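Local coordinates for protein acetyltransferase (Klebsiella pneumoniae, PDB 5XUN) that probably acetylates glycyl-tRNA(Gly) with acetyl-CoA, acting as the GNAT-family toxin KacT of a type II toxin-antitoxin pair, at residues L60-T64 / L94-D100. The protein carries 1 engineered substitution. Residues are numbered along the deposited sequence; the frame is centred on the assembly and turned at random.
With ACO (acetyl coenzyme *a), chain E.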
loop_
_atom_site.group_PDB
_atom_site.type_symbol
_atom_site.label_atom_id
_atom_site.label_comp_id
_atom_site.label_asym_id
_atom_site.label_seq_id
_atom_site.Cartn_x
_atom_site.Cartn_y
_atom_site.Cartn_z
ATOM N N LEU B 60 5.328 -15.396 20.176
ATOM C CA LEU B 60 5.584 -16.689 19.561
ATOM C C LEU B 60 5.636 -16.632 18.041
ATOM O O LEU B 60 5.950 -17.648 17.408
ATOM C CB LEU B 60 4.518 -17.706 20.005
ATOM C CG LEU B 60 4.570 -18.240 21.446
ATOM C CD1 LEU B 60 5.940 -18.822 21.761
ATOM C CD2 LEU B 60 4.177 -17.198 22.484
ATOM N N GLY B 61 5.339 -15.482 17.445
ATOM C CA GLY B 61 5.465 -15.308 16.011
ATOM C C GLY B 61 5.179 -13.871 15.643
ATOM O O GLY B 61 4.623 -13.108 16.440
ATOM N N TYR B 62 5.569 -13.504 14.425
ATOM C CA TYR B 62 5.337 -12.137 13.978
ATOM C C TYR B 62 5.376 -12.082 12.457
ATOM O O TYR B 62 5.878 -13.003 11.803
ATOM C CB TYR B 62 6.368 -11.177 14.587
ATOM C CG TYR B 62 7.733 -11.201 13.922
ATOM C CD1 TYR B 62 8.709 -12.129 14.298
ATOM C CD2 TYR B 62 8.056 -10.280 12.944
ATOM C CE1 TYR B 62 9.960 -12.141 13.683
ATOM C CE2 TYR B 62 9.277 -10.280 12.337
ATOM C CZ TYR B 62 10.235 -11.205 12.710
ATOM O OH TYR B 62 11.457 -11.182 12.078
ATOM N N TYR B 63 4.848 -10.984 11.900
ATOM C CA TYR B 63 4.991 -10.725 10.468
ATOM C C TYR B 63 4.973 -9.220 10.213
ATOM O O TYR B 63 4.529 -8.439 11.058
ATOM C CB TYR B 63 3.907 -11.446 9.642
ATOM C CG TYR B 63 2.495 -10.884 9.683
ATOM C CD1 TYR B 63 2.136 -9.780 8.907
ATOM C CD2 TYR B 63 1.511 -11.482 10.460
ATOM C CE1 TYR B 63 0.839 -9.286 8.920
ATOM C CE2 TYR B 63 0.215 -10.993 10.485
ATOM C CZ TYR B 63 -0.117 -9.895 9.710
ATOM O OH TYR B 63 -1.404 -9.409 9.724
ATOM N N THR B 64 5.458 -8.818 9.028
ATOM C CA THR B 64 5.513 -7.409 8.644
ATOM C C THR B 64 4.921 -7.194 7.251
ATOM O O THR B 64 5.056 -8.042 6.364
ATOM C CB THR B 64 6.962 -6.865 8.648
ATOM O OG1 THR B 64 7.687 -7.425 7.553
ATOM C CG2 THR B 64 7.674 -7.233 9.927
ATOM N N LEU B 94 4.711 -9.036 1.960
ATOM C CA LEU B 94 4.950 -9.718 3.230
ATOM C C LEU B 94 6.461 -9.788 3.387
ATOM O O LEU B 94 7.118 -10.645 2.793
ATOM C CB LEU B 94 4.312 -11.102 3.232
ATOM C CG LEU B 94 4.506 -12.008 4.443
ATOM C CD1 LEU B 94 3.953 -11.350 5.680
ATOM C CD2 LEU B 94 3.820 -13.350 4.217
ATOM N N GLY B 95 7.019 -8.840 4.140
ATOM C CA GLY B 95 8.465 -8.758 4.245
ATOM C C GLY B 95 9.054 -9.926 5.009
ATOM O O GLY B 95 10.107 -10.450 4.641
ATOM N N ARG B 96 8.364 -10.366 6.059
ATOM C CA ARG B 96 8.845 -11.374 6.984
ATOM C C ARG B 96 7.661 -12.065 7.630
ATOM O O ARG B 96 6.633 -11.440 7.903
ATOM C CB ARG B 96 9.691 -10.767 8.101
ATOM C CG ARG B 96 11.053 -10.352 7.680
ATOM C CD ARG B 96 11.542 -9.259 8.573
ATOM N NE ARG B 96 12.565 -8.507 7.874
ATOM C CZ ARG B 96 12.307 -7.470 7.094
ATOM N NH1 ARG B 96 11.052 -7.065 6.925
ATOM N NH2 ARG B 96 13.301 -6.845 6.490
ATOM N N LEU B 97 7.848 -13.349 7.924
ATOM C CA LEU B 97 6.898 -14.132 8.696
ATOM C C LEU B 97 7.692 -15.204 9.428
ATOM O O LEU B 97 8.542 -15.859 8.821
ATOM C CB LEU B 97 5.838 -14.768 7.793
ATOM C CG LEU B 97 4.980 -15.828 8.486
ATOM C CD1 LEU B 97 3.877 -15.145 9.240
ATOM C CD2 LEU B 97 4.420 -16.843 7.501
ATOM N N ALA B 98 7.438 -15.366 10.723
ATOM C CA ALA B 98 8.205 -16.317 11.513
ATOM C C ALA B 98 7.372 -16.791 12.692
ATOM O O ALA B 98 6.643 -16.006 13.303
ATOM C CB ALA B 98 9.523 -15.706 12.013
ATOM N N ILE B 99 7.486 -18.083 12.992
ATOM C CA ILE B 99 6.850 -18.721 14.139
ATOM C C ILE B 99 7.948 -19.324 15.004
ATOM O O ILE B 99 8.910 -19.892 14.483
ATOM C CB ILE B 99 5.843 -19.806 13.698
ATOM C CG1 ILE B 99 4.705 -19.199 12.880
ATOM C CG2 ILE B 99 5.287 -20.551 14.899
ATOM C CD1 ILE B 99 3.688 -18.451 13.720
ATOM N N ASP B 100 7.816 -19.188 16.321
ATOM C CA ASP B 100 8.811 -19.761 17.220
ATOM C C ASP B 100 8.796 -21.288 17.174
ATOM O O ASP B 100 7.734 -21.911 17.076
ATOM C CB ASP B 100 8.583 -19.286 18.652
ATOM C CG ASP B 100 9.632 -19.828 19.607
ATOM O OD1 ASP B 100 10.790 -19.357 19.536
ATOM O OD2 ASP B 100 9.304 -20.719 20.421
HETATM N N1A ACO E . -3.953 -26.409 10.377
HETATM C C2A ACO E . -2.977 -26.478 9.447
HETATM N N3A ACO E . -1.865 -27.230 9.573
HETATM C C4A ACO E . -1.658 -27.986 10.682
HETATM C C5A ACO E . -2.685 -27.959 11.743
HETATM C C6A ACO E . -3.879 -27.108 11.532
HETATM N N6A ACO E . -4.856 -27.043 12.470
HETATM N N7A ACO E . -2.260 -28.773 12.722
HETATM C C8A ACO E . -1.068 -29.270 12.326
HETATM N N9A ACO E . -0.706 -28.827 11.110
HETATM C C1B ACO E . 0.574 -29.199 10.436
HETATM C C2B ACO E . 0.412 -29.852 9.069
HETATM O O2B ACO E . 0.573 -31.275 9.166
HETATM C C3B ACO E . 1.512 -29.238 8.222
HETATM O O3B ACO E . 2.660 -30.084 8.240
HETATM P P3B ACO E . 3.637 -30.243 6.966
HETATM O O7A ACO E . 2.941 -31.256 6.087
HETATM O O8A ACO E . 3.704 -28.858 6.369
HETATM O O9A ACO E . 4.939 -30.719 7.571
HETATM C C4B ACO E . 1.889 -27.948 8.938
HETATM O O4B ACO E . 1.366 -28.018 10.266
HETATM C C5B ACO E . 1.349 -26.685 8.274
HETATM O O5B ACO E . 2.290 -25.634 8.486
HETATM P P1A ACO E . 2.134 -24.579 9.695
HETATM O O1A ACO E . 2.126 -25.321 11.006
HETATM O O2A ACO E . 1.026 -23.605 9.391
HETATM O O3A ACO E . 3.522 -23.797 9.533
HETATM P P2A ACO E . 4.475 -23.453 10.779
HETATM O O4A ACO E . 3.645 -23.076 11.977
HETATM O O5A ACO E . 5.535 -24.521 10.902
HETATM O O6A ACO E . 5.156 -22.124 10.182
HETATM C CBP ACO E . 6.964 -21.138 9.009
HETATM C CCP ACO E . 5.889 -22.209 8.962
HETATM C CDP ACO E . 6.349 -19.805 9.411
HETATM C CEP ACO E . 7.629 -21.024 7.645
HETATM C CAP ACO E . 7.965 -21.636 10.045
HETATM O OAP ACO E . 8.545 -22.850 9.551
HETATM C C9P ACO E . 9.064 -20.651 10.307
HETATM O O9P ACO E . 8.926 -19.744 11.117
HETATM N N8P ACO E . 10.177 -20.860 9.618
HETATM C C7P ACO E . 11.430 -20.227 9.965
HETATM C C6P ACO E . 11.502 -18.798 9.447
HETATM C C5P ACO E . 10.987 -18.772 8.031
HETATM O O5P ACO E . 11.573 -19.375 7.145
HETATM N N4P ACO E . 9.874 -18.068 7.837
HETATM C C3P ACO E . 9.202 -18.038 6.555
HETATM C C2P ACO E . 9.909 -17.147 5.547
HETATM S S1P ACO E . 8.976 -15.663 5.370
HETATM C C ACO E . 9.558 -15.236 3.881
HETATM O O ACO E . 10.159 -16.087 3.254
HETATM C CH3 ACO E . 9.326 -13.839 3.381
#
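Strand axes 4.7 Å apart at 175° make L60-T64 and L94-I99 neighbouring antiparallel strands. The central pair, Y62 and A98, is hydrogen-bonded both ways (Y62 N to A98 O 2.9 Å, A98 N to Y62 O 3.0 Å), and D100 N to L60 O (2.7 Å, 169°) ties the end. Strand alternation sends Y62 and Y63 to opposite faces, and a p chi1 in each then sets where the rings go. The Y62 ring reaches across to A98 (CE1 to CB 4.0 Å), and its hydroxyl hydrogen-bonds to L28 O. Y63 lays its CB 3.7 Å from L97 CD1 and 4.0 Å from L94 CD1, while its ring leads away to stack on Y48 and its OH hydrogen-bonds to H115 ND1. At G61 an ideal CB would fall 2.8 Å from I99 CD1, so the missing side chain leaves room for that m,m isoleucine. On the edge away from I99, L60 and G61 both bond with L50 of strand 46-51, forming a classic bulge. R96, m at chi1 and then roughly trans at chi2 and chi3, brings NH1 to T64 OG1 in a weak 3.4 Å hydrogen bond, with F31 as cation-pi partner. As in other GNAT enzymes, strand 94-99 also offers its backbone to the cofactor: L97 O accepts from ACO N4P (2.8 Å), and I99 N donates to O9P (2.9 Å). Helix 108-126 packs on Y63, L97 and I99, helices 26-34 and 36-41 pack on the Y62 face, and strands 46-51 and 131-135 flank the pair.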